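Local atomic coordinates of Lin0012 protein (Listeria innocua, PDB entry 3K17), a protein that probably phosphorylates phosphomevalonate with ATP in the mevalonate route to isopentenyl diphosphate, as a kinase of the GHMP family. Residues H246-I258 with L269-L281. Numbering follows the deposited sequence.
Sequences HFLTRNNEIMKQI and LLYSSIKENRRIL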
loop_
_atom_site.group_PDB
_atom_site.type_symbol
_atom_site.label_atom_id
_atom_site.label_comp_id
_atom_site.label_asym_id
_atom_site.label_seq_id
_atom_site.Cartn_x
_atom_site.Cartn_y
_atom_site.Cartn_z
ATOM N N HIS A 246 6.688 -41.329 -17.813
ATOM C CA HIS A 246 6.116 -42.654 -18.042
ATOM C C HIS A 246 4.630 -42.465 -18.284
ATOM O O HIS A 246 4.038 -43.107 -19.152
ATOM C CB HIS A 246 6.318 -43.552 -16.818
ATOM C CG HIS A 246 5.607 -44.867 -16.916
ATOM N ND1 HIS A 246 5.906 -45.806 -17.881
ATOM C CD2 HIS A 246 4.606 -45.398 -16.173
ATOM C CE1 HIS A 246 5.122 -46.857 -17.728
ATOM N NE2 HIS A 246 4.324 -46.636 -16.699
ATOM N N PHE A 247 4.032 -41.583 -17.490
ATOM C CA PHE A 247 2.615 -41.269 -17.616
ATOM C C PHE A 247 2.335 -40.759 -19.027
ATOM O O PHE A 247 1.473 -41.286 -19.726
ATOM C CB PHE A 247 2.215 -40.202 -16.592
ATOM C CG PHE A 247 0.885 -39.558 -16.876
ATOM C CD1 PHE A 247 -0.280 -40.315 -16.905
ATOM C CD2 PHE A 247 0.803 -38.193 -17.135
ATOM C CE1 PHE A 247 -1.511 -39.720 -17.194
ATOM C CE2 PHE A 247 -0.421 -37.592 -17.421
ATOM C CZ PHE A 247 -1.578 -38.355 -17.452
ATOM N N LEU A 248 3.079 -39.737 -19.441
ATOM C CA LEU A 248 2.909 -39.154 -20.769
ATOM C C LEU A 248 3.058 -40.189 -21.878
ATOM O O LEU A 248 2.174 -40.345 -22.719
ATOM C CB LEU A 248 3.928 -38.031 -20.993
ATOM C CG LEU A 248 3.799 -36.752 -20.159
ATOM C CD1 LEU A 248 4.902 -35.780 -20.571
ATOM C CD2 LEU A 248 2.424 -36.120 -20.372
ATOM N N THR A 249 4.190 -40.882 -21.883
ATOM C CA THR A 249 4.468 -41.902 -22.895
ATOM C C THR A 249 3.321 -42.893 -22.966
ATOM O O THR A 249 2.818 -43.219 -24.043
ATOM C CB THR A 249 5.755 -42.670 -22.557
ATOM O OG1 THR A 249 6.851 -41.748 -22.489
ATOM C CG2 THR A 249 6.038 -43.742 -23.620
ATOM N N ARG A 250 2.922 -43.372 -21.797
ATOM C CA ARG A 250 1.829 -44.325 -21.688
ATOM C C ARG A 250 0.547 -43.685 -22.238
ATOM O O ARG A 250 -0.219 -44.316 -22.969
ATOM C CB ARG A 250 1.646 -44.707 -20.220
ATOM C CG ARG A 250 0.737 -45.890 -20.000
ATOM C CD ARG A 250 1.468 -47.207 -20.215
ATOM N NE ARG A 250 0.509 -48.274 -20.468
ATOM C CZ ARG A 250 -0.159 -48.401 -21.605
ATOM N NH1 ARG A 250 0.037 -47.534 -22.588
ATOM N NH2 ARG A 250 -1.036 -49.380 -21.757
ATOM N N ASN A 251 0.323 -42.423 -21.884
ATOM C CA ASN A 251 -0.858 -41.706 -22.345
ATOM C C ASN A 251 -0.897 -41.618 -23.865
ATOM O O ASN A 251 -1.940 -41.821 -24.476
ATOM C CB ASN A 251 -0.888 -40.294 -21.745
ATOM C CG ASN A 251 -1.912 -39.394 -22.420
ATOM O OD1 ASN A 251 -1.637 -38.778 -23.462
ATOM N ND2 ASN A 251 -3.104 -39.325 -21.840
ATOM N N ASN A 252 0.245 -41.318 -24.473
ATOM C CA ASN A 252 0.313 -41.194 -25.925
ATOM C C ASN A 252 0.001 -42.490 -26.661
ATOM O O ASN A 252 -0.569 -42.465 -27.755
ATOM C CB ASN A 252 1.682 -40.663 -26.336
ATOM C CG ASN A 252 1.946 -39.278 -25.786
ATOM O OD1 ASN A 252 1.117 -38.376 -25.924
ATOM N ND2 ASN A 252 3.099 -39.099 -25.160
ATOM N N GLU A 253 0.371 -43.620 -26.060
ATOM C CA GLU A 253 0.096 -44.922 -26.664
ATOM C C GLU A 253 -1.422 -45.116 -26.669
ATOM O O GLU A 253 -2.017 -45.468 -27.685
ATOM C CB GLU A 253 0.752 -46.054 -25.849
ATOM C CG GLU A 253 2.253 -45.901 -25.620
ATOM C CD GLU A 253 2.878 -47.103 -24.902
ATOM O OE1 GLU A 253 2.421 -47.459 -23.793
ATOM O OE2 GLU A 253 3.836 -47.690 -25.449
ATOM N N ILE A 254 -2.041 -44.859 -25.519
ATOM C CA ILE A 254 -3.484 -45.009 -25.363
ATOM C C ILE A 254 -4.289 -44.089 -26.284
ATOM O O ILE A 254 -5.295 -44.509 -26.864
ATOM C CB ILE A 254 -3.894 -44.757 -23.888
ATOM C CG1 ILE A 254 -3.188 -45.776 -22.982
ATOM C CG2 ILE A 254 -5.414 -44.867 -23.732
ATOM C CD1 ILE A 254 -3.420 -45.567 -21.496
HETATM N N MSE A 255 -3.854 -42.835 -26.411
HETATM C CA MSE A 255 -4.553 -41.873 -27.266
HETATM C C MSE A 255 -4.584 -42.355 -28.709
HETATM O O MSE A 255 -5.603 -42.249 -29.394
HETATM C CB MSE A 255 -3.875 -40.503 -27.201
HETATM C CG MSE A 255 -4.084 -39.772 -25.892
HETATM SE SE MSE A 255 -5.962 -39.652 -25.423
HETATM C CE MSE A 255 -5.939 -40.904 -23.958
ATOM N N LYS A 256 -3.454 -42.879 -29.169
ATOM C CA LYS A 256 -3.353 -43.395 -30.526
ATOM C C LYS A 256 -4.410 -44.483 -30.714
ATOM O O LYS A 256 -5.122 -44.502 -31.719
ATOM C CB LYS A 256 -1.951 -43.965 -30.759
ATOM C CG LYS A 256 -1.658 -44.362 -32.198
ATOM C CD LYS A 256 -0.180 -44.688 -32.386
ATOM C CE LYS A 256 0.702 -43.471 -32.090
ATOM N NZ LYS A 256 0.389 -42.308 -32.975
ATOM N N GLN A 257 -4.516 -45.371 -29.727
ATOM C CA GLN A 257 -5.487 -46.463 -29.755
ATOM C C GLN A 257 -6.927 -45.966 -29.786
ATOM O O GLN A 257 -7.725 -46.363 -30.644
ATOM C CB GLN A 257 -5.311 -47.351 -28.523
ATOM C CG GLN A 257 -4.102 -48.272 -28.557
ATOM C CD GLN A 257 -3.842 -48.918 -27.206
ATOM O OE1 GLN A 257 -4.767 -49.393 -26.542
ATOM N NE2 GLN A 257 -2.580 -48.944 -26.795
ATOM N N ILE A 258 -7.263 -45.092 -28.846
ATOM C CA ILE A 258 -8.617 -44.577 -28.771
ATOM C C ILE A 258 -8.998 -43.828 -30.049
ATOM O O ILE A 258 -10.139 -43.908 -30.501
ATOM C CB ILE A 258 -8.796 -43.681 -27.504
ATOM C CG1 ILE A 258 -10.284 -43.472 -27.221
ATOM C CG2 ILE A 258 -8.096 -42.340 -27.696
ATOM C CD1 ILE A 258 -10.572 -42.936 -25.826
ATOM N N LEU A 269 -12.142 -51.809 -28.543
ATOM C CA LEU A 269 -10.909 -51.041 -28.399
ATOM C C LEU A 269 -11.166 -49.747 -27.612
ATOM O O LEU A 269 -10.251 -49.195 -26.997
ATOM C CB LEU A 269 -10.324 -50.718 -29.778
ATOM C CG LEU A 269 -9.000 -49.953 -29.783
ATOM C CD1 LEU A 269 -7.941 -50.743 -29.023
ATOM C CD2 LEU A 269 -8.563 -49.694 -31.222
ATOM N N LEU A 270 -12.405 -49.265 -27.641
ATOM C CA LEU A 270 -12.757 -48.060 -26.896
ATOM C C LEU A 270 -12.786 -48.403 -25.409
ATOM O O LEU A 270 -12.177 -47.704 -24.595
ATOM C CB LEU A 270 -14.124 -47.523 -27.340
ATOM C CG LEU A 270 -14.662 -46.292 -26.591
ATOM C CD1 LEU A 270 -13.677 -45.131 -26.672
ATOM C CD2 LEU A 270 -15.999 -45.901 -27.178
ATOM N N TYR A 271 -13.474 -49.491 -25.059
ATOM C CA TYR A 271 -13.573 -49.916 -23.662
ATOM C C TYR A 271 -12.215 -50.152 -23.013
ATOM O O TYR A 271 -11.933 -49.635 -21.932
ATOM C CB TYR A 271 -14.406 -51.200 -23.534
ATOM C CG TYR A 271 -15.818 -51.090 -24.067
ATOM C CD1 TYR A 271 -16.644 -50.024 -23.704
ATOM C CD2 TYR A 271 -16.328 -52.055 -24.934
ATOM C CE1 TYR A 271 -17.951 -49.922 -24.199
ATOM C CE2 TYR A 271 -17.628 -51.965 -25.435
ATOM C CZ TYR A 271 -18.432 -50.897 -25.067
ATOM O OH TYR A 271 -19.707 -50.802 -25.574
ATOM N N SER A 272 -11.372 -50.941 -23.668
ATOM C CA SER A 272 -10.055 -51.231 -23.124
ATOM C C SER A 272 -9.192 -49.978 -23.009
ATOM O O SER A 272 -8.420 -49.847 -22.070
ATOM C CB SER A 272 -9.348 -52.292 -23.979
ATOM O OG SER A 272 -9.371 -51.945 -25.350
ATOM N N SER A 273 -9.328 -49.052 -23.955
ATOM C CA SER A 273 -8.546 -47.817 -23.916
ATOM C C SER A 273 -8.947 -46.964 -22.717
ATOM O O SER A 273 -8.097 -46.380 -22.038
ATOM C CB SER A 273 -8.751 -47.009 -25.199
ATOM O OG SER A 273 -8.320 -47.731 -26.333
ATOM N N ILE A 274 -10.245 -46.883 -22.460
ATOM C CA ILE A 274 -10.740 -46.108 -21.330
ATOM C C ILE A 274 -10.233 -46.724 -20.020
ATOM O O ILE A 274 -9.779 -46.009 -19.120
ATOM C CB ILE A 274 -12.282 -46.061 -21.336
ATOM C CG1 ILE A 274 -12.771 -45.258 -22.547
ATOM C CG2 ILE A 274 -12.798 -45.444 -20.049
ATOM C CD1 ILE A 274 -12.311 -43.804 -22.561
ATOM N N LYS A 275 -10.289 -48.051 -19.923
ATOM C CA LYS A 275 -9.826 -48.732 -18.719
ATOM C C LYS A 275 -8.359 -48.413 -18.485
ATOM O O LYS A 275 -7.947 -48.130 -17.358
ATOM C CB LYS A 275 -9.993 -50.249 -18.845
ATOM C CG LYS A 275 -11.413 -50.730 -19.075
ATOM C CD LYS A 275 -11.461 -52.258 -18.989
ATOM C CE LYS A 275 -12.673 -52.829 -19.699
ATOM N NZ LYS A 275 -13.933 -52.282 -19.152
ATOM N N GLU A 276 -7.569 -48.455 -19.555
ATOM C CA GLU A 276 -6.146 -48.161 -19.447
ATOM C C GLU A 276 -5.910 -46.702 -19.068
ATOM O O GLU A 276 -5.056 -46.404 -18.227
ATOM C CB GLU A 276 -5.426 -48.468 -20.763
ATOM C CG GLU A 276 -5.489 -49.927 -21.192
ATOM C CD GLU A 276 -4.581 -50.209 -22.373
ATOM O OE1 GLU A 276 -3.355 -50.044 -22.221
ATOM O OE2 GLU A 276 -5.085 -50.589 -23.451
ATOM N N ASN A 277 -6.657 -45.790 -19.689
ATOM C CA ASN A 277 -6.493 -44.373 -19.370
ATOM C C ASN A 277 -6.802 -44.198 -17.889
ATOM O O ASN A 277 -6.073 -43.525 -17.167
ATOM C CB ASN A 277 -7.446 -43.501 -20.198
ATOM C CG ASN A 277 -6.986 -42.051 -20.283
ATOM O OD1 ASN A 277 -6.193 -41.587 -19.463
ATOM N ND2 ASN A 277 -7.491 -41.325 -21.275
ATOM N N ARG A 278 -7.890 -44.815 -17.441
ATOM C CA ARG A 278 -8.278 -44.730 -16.040
ATOM C C ARG A 278 -7.127 -45.178 -15.154
ATOM O O ARG A 278 -6.824 -44.545 -14.148
ATOM C CB ARG A 278 -9.492 -45.620 -15.752
ATOM C CG ARG A 278 -9.862 -45.657 -14.267
ATOM C CD ARG A 278 -10.920 -46.696 -13.938
ATOM N NE ARG A 278 -11.223 -46.678 -12.509
ATOM C CZ ARG A 278 -11.921 -47.610 -11.866
ATOM N NH1 ARG A 278 -12.405 -48.659 -12.515
ATOM N NH2 ARG A 278 -12.127 -47.498 -10.559
ATOM N N ARG A 279 -6.489 -46.276 -15.544
ATOM C CA ARG A 279 -5.386 -46.838 -14.780
ATOM C C ARG A 279 -4.192 -45.910 -14.623
ATOM O O ARG A 279 -3.711 -45.706 -13.507
ATOM C CB ARG A 279 -4.929 -48.160 -15.409
ATOM C CG ARG A 279 -6.024 -49.228 -15.506
ATOM C CD ARG A 279 -6.682 -49.480 -14.156
ATOM N NE ARG A 279 -7.576 -50.639 -14.162
ATOM C CZ ARG A 279 -8.730 -50.715 -14.822
ATOM N NH1 ARG A 279 -9.160 -49.693 -15.552
ATOM N NH2 ARG A 279 -9.464 -51.816 -14.739
ATOM N N ILE A 280 -3.710 -45.341 -15.725
ATOM C CA ILE A 280 -2.553 -44.455 -15.640
ATOM C C ILE A 280 -2.860 -43.190 -14.843
ATOM O O ILE A 280 -1.968 -42.600 -14.242
ATOM C CB ILE A 280 -2.020 -44.066 -17.041
ATOM C CG1 ILE A 280 -3.023 -43.174 -17.771
ATOM C CG2 ILE A 280 -1.758 -45.329 -17.859
ATOM C CD1 ILE A 280 -2.513 -42.675 -19.106
ATOM N N LEU A 281 -4.123 -42.775 -14.837
ATOM C CA LEU A 281 -4.511 -41.589 -14.080
ATOM C C LEU A 281 -4.530 -41.962 -12.602
ATOM O O LEU A 281 -4.210 -41.143 -11.742
ATOM C CB LEU A 281 -5.885 -41.080 -14.537
ATOM C CG LEU A 281 -5.882 -40.311 -15.869
ATOM C CD1 LEU A 281 -7.299 -40.054 -16.344
ATOM C CD2 LEU A 281 -5.130 -39.003 -15.695
#
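F247 and I280 meet near one end of an antiparallel helix pair, I258 and L270 near the other, the axes of the short segments 246-258 and 269-281 passing 9.3 Å apart at a crossing angle of -160°. Knobs-into-holes packing joins the middle. I280 fits among F247, N251, R250 and I254; I254 answers by entering the hole formed by S273, E276, N277 and I280. The two branches of I280 divide the work. With CG1 between the backbone N and the carbonyl carbon (chi1 68°), its CD1 reaches the F247 ring, 3.7 Å from CE1, while CG2 lies against the aliphatic CG of R250. The broad ring of F247 also meets CD2 of L281, giving both residues one apolar partner. I254 lays CD1 3.6 Å from CB of E276. Beta-branching suits both knobs, since it sets two short branches at the root of a stiff side chain. Further along, I258 spreads CG1 and CD1 over CD1 of L270, whose forked end suits this apolar spot, and its CD1 also meets CD1 of I274 at 3.8 Å. S273 is small enough to let the helices close up beside I258; its OG donates to L269 O (2.5 Å), using the hydroxyl proton within its own helix.

On the more exposed flank, R250 bends at chi2 and brings NH2 to OE1 of E276 at 2.5 Å, in a salt bridge at the guanidinium edge. The planes of the two groups are 59° apart. NH1 of R250 grips OE1 of E253 at 2.7 Å, so one arginine serves two acids, and its positive charge probably eases their mutual repulsion. Elsewhere, I274 and L281 touch strand 310-313, while M255, I258 and N277 touch A18 of strand 7-18. The helical hairpin, whose 269-281 lies in the GHMP kinase C-terminal family region, thus packs on these strands; its helices hold each other mainly by apolar contact, and the salt bridge linking them lies on the more exposed flank.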